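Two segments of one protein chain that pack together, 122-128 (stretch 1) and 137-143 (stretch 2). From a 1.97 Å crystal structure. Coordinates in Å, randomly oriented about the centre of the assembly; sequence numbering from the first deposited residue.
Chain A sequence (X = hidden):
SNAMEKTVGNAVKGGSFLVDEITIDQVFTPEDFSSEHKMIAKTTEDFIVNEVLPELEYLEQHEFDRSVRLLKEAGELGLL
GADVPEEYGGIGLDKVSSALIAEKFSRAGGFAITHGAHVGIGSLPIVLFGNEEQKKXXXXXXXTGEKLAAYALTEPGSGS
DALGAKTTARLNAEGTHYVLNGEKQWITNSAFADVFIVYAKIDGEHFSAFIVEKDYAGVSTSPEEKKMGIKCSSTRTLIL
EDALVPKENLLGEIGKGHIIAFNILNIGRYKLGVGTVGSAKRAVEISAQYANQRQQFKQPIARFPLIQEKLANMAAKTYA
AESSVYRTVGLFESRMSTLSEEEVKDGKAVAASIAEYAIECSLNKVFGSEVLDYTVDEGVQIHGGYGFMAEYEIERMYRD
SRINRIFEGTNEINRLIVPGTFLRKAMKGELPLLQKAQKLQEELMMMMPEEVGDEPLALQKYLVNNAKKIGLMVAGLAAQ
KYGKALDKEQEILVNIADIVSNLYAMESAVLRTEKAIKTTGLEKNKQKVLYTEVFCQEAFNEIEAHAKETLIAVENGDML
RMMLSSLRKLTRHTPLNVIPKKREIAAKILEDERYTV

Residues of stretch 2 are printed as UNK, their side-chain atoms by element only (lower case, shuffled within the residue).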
# COMPACT_ATOMS: atom_id res chain seq x y z
N GLY A 122 -5.93 0.30 -28.22
CA GLY A 122 -5.47 -0.24 -29.49
C GLY A 122 -6.45 -0.05 -30.65
O GLY A 122 -6.04 0.35 -31.73
N SER A 123 -7.73 -0.33 -30.43
CA SER A 123 -8.72 -0.31 -31.51
C SER A 123 -9.42 1.03 -31.64
O SER A 123 -9.68 1.49 -32.77
CB SER A 123 -9.80 -1.39 -31.31
OG SER A 123 -9.28 -2.70 -31.56
N LEU A 124 -9.74 1.65 -30.51
CA LEU A 124 -10.52 2.89 -30.49
C LEU A 124 -9.91 4.07 -31.26
O LEU A 124 -10.64 4.90 -31.76
CB LEU A 124 -10.87 3.33 -29.07
CG LEU A 124 -11.88 2.46 -28.33
CD1 LEU A 124 -12.14 2.99 -26.93
CD2 LEU A 124 -13.20 2.30 -29.13
N PRO A 125 -8.58 4.15 -31.36
CA PRO A 125 -8.09 5.26 -32.23
C PRO A 125 -8.61 5.17 -33.67
O PRO A 125 -8.83 6.19 -34.30
CB PRO A 125 -6.58 5.11 -32.18
CG PRO A 125 -6.34 4.49 -30.80
CD PRO A 125 -7.48 3.56 -30.56
N ILE A 126 -8.82 3.95 -34.16
CA ILE A 126 -9.35 3.74 -35.52
C ILE A 126 -10.86 3.95 -35.51
O ILE A 126 -11.40 4.60 -36.41
CB ILE A 126 -8.95 2.35 -36.10
CG1 ILE A 126 -7.41 2.25 -36.20
CG2 ILE A 126 -9.59 2.13 -37.49
CD1 ILE A 126 -6.87 0.86 -36.61
N VAL A 127 -11.53 3.41 -34.51
CA VAL A 127 -12.96 3.64 -34.34
C VAL A 127 -13.30 5.15 -34.30
O VAL A 127 -14.23 5.60 -34.99
CB VAL A 127 -13.54 2.94 -33.06
CG1 VAL A 127 -15.04 3.30 -32.86
CG2 VAL A 127 -13.37 1.40 -33.14
N LEU A 128 -12.56 5.91 -33.52
CA LEU A 128 -12.90 7.30 -33.27
C LEU A 128 -12.28 8.27 -34.26
O LEU A 128 -12.88 9.31 -34.54
CB LEU A 128 -12.51 7.70 -31.85
CG LEU A 128 -13.20 6.88 -30.76
CD1 LEU A 128 -12.76 7.34 -29.39
CD2 LEU A 128 -14.70 6.95 -30.85
N UNK A 137 -11.19 -1.19 -43.68
CA UNK A 137 -10.05 -2.08 -43.68
C UNK A 137 -9.82 -2.76 -42.32
O UNK A 137 -9.82 -3.99 -42.24
c UNK A 137 -7.53 -2.16 -44.30
c UNK A 137 -5.23 -1.32 -45.05
c UNK A 137 -8.79 -1.32 -44.11
n UNK A 137 -4.27 -2.44 -45.25
c UNK A 137 -6.68 -1.57 -45.41
N UNK A 138 -9.60 -1.98 -41.25
CA UNK A 138 -9.05 -2.57 -40.01
C UNK A 138 -10.09 -3.12 -39.06
O UNK A 138 -9.90 -4.18 -38.50
c UNK A 138 -5.75 -2.43 -40.04
c UNK A 138 -6.76 -1.46 -40.09
c UNK A 138 -4.39 -1.15 -41.59
c UNK A 138 -8.05 -1.63 -39.30
c UNK A 138 -4.56 -2.28 -40.79
o UNK A 138 -3.24 -0.98 -42.33
c UNK A 138 -6.56 -0.34 -40.91
c UNK A 138 -5.37 -0.18 -41.66
N UNK A 139 -11.21 -2.42 -38.92
CA UNK A 139 -12.19 -2.76 -37.86
C UNK A 139 -12.84 -4.15 -37.92
O UNK A 139 -12.94 -4.79 -36.86
c UNK A 139 -12.67 -0.32 -37.28
c UNK A 139 -11.89 -0.44 -35.96
c UNK A 139 -13.81 0.64 -37.11
c UNK A 139 -13.24 -1.67 -37.70
N UNK A 140 -13.27 -4.62 -39.13
CA UNK A 140 -13.90 -5.95 -39.20
C UNK A 140 -13.00 -7.02 -38.62
O UNK A 140 -13.47 -7.96 -38.01
c UNK A 140 -13.38 -3.90 -40.41
c UNK A 140 -14.27 -4.78 -41.28
c UNK A 140 -14.11 -6.18 -40.71
N UNK A 141 -11.70 -6.86 -38.78
CA UNK A 141 -10.74 -7.83 -38.34
C UNK A 141 -10.43 -7.68 -36.83
O UNK A 141 -10.31 -8.67 -36.11
c UNK A 141 -9.63 -7.79 -40.68
c UNK A 141 -9.47 -7.64 -39.15
c UNK A 141 -8.53 -6.96 -41.35
c UNK A 141 -9.57 -9.30 -41.08
N UNK A 142 -10.31 -6.44 -36.38
CA UNK A 142 -10.07 -6.15 -34.98
C UNK A 142 -11.28 -6.56 -34.14
O UNK A 142 -11.14 -7.10 -33.03
c UNK A 142 -7.17 -4.82 -34.69
c UNK A 142 -8.38 -4.20 -35.38
c UNK A 142 -9.72 -4.68 -34.78
c UNK A 142 -8.27 -2.69 -35.27
N UNK A 143 -12.48 -6.37 -34.69
CA UNK A 143 -13.71 -6.67 -33.96
C UNK A 143 -13.86 -8.16 -33.63
O UNK A 143 -14.49 -8.52 -32.64
c UNK A 143 -14.94 -6.13 -34.71

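Position 137 carries five side-chain atoms, four carbons in an unbranched row ending in a nitrogen. None of them comes near stretch 1. A straight chain with a terminal amine is lysine, so this is Lys137. It is exposed, and its NZ is hydrogen-bonded elsewhere in the structure.

Position 138 has one carbon leading to a ring of six carbons that bears one oxygen. The CB points toward stretch 1 and lies 3.9 Å from CD1 of Ile126. A phenol ring identifies Tyr138. Its chi1 is m, and the end of the side chain leads away from stretch 1. CD1 of Ile126 meets the ring obliquely, and the hydroxyl is satisfied elsewhere in the structure.

Position 139 has four carbons, forked at the second. One tip of the fork lies against Ile126 and Val127. The fork one carbon beyond CB marks leucine, so this is Leu139. Its CA-to-CB bond points sideways, but the end of the side chain comes nearer. CD2 is 3.7 Å from CG2 of Val127 and 3.8 Å from CG2 of Ile126.

Position 140 has three carbons that close a ring onto the backbone nitrogen. They are out of reach of stretch 1. This is Pro140. Its nitrogen has no hydrogen to donate, so it makes no bond to the preceding turn, and the helix is kinked here.

Position 141 again has four carbons forked at the second, with no contact to stretch 1. This is Leu141, partly exposed. Its N makes only a weak bond to O of Tyr138, at 3.2 Å.

Position 142 has the same forked set of four carbons, but its CB points toward stretch 1. That CB lies 3.8 Å from OG of Ser123. The residue is Leu142, and its CD1 is 4.0 Å from CD1 of Ile126. The regular helical bond from N of Leu142 to O of Tyr138 is 3.1 Å.

Position 143 has a single side-chain carbon, which makes it Ala143. It points sideways and does not touch stretch 1.

The contact is apolar packing between two helices, with no hydrogen bond across it. The axes approach to 9.9 Å, and their directions differ by 135°. Ile126 touches Tyr138, Leu139 and Leu142, and it has the largest covered area of any residue here. Val127 adds a second contact to Leu139. Ser123 packs beside Leu142, while its OG is hydrogen-bonded elsewhere. Together the two stretches bury 265 Å², a modest area carried mainly by branched aliphatic side chains.

Stretch 2, residues 137-143: KYLPLLA
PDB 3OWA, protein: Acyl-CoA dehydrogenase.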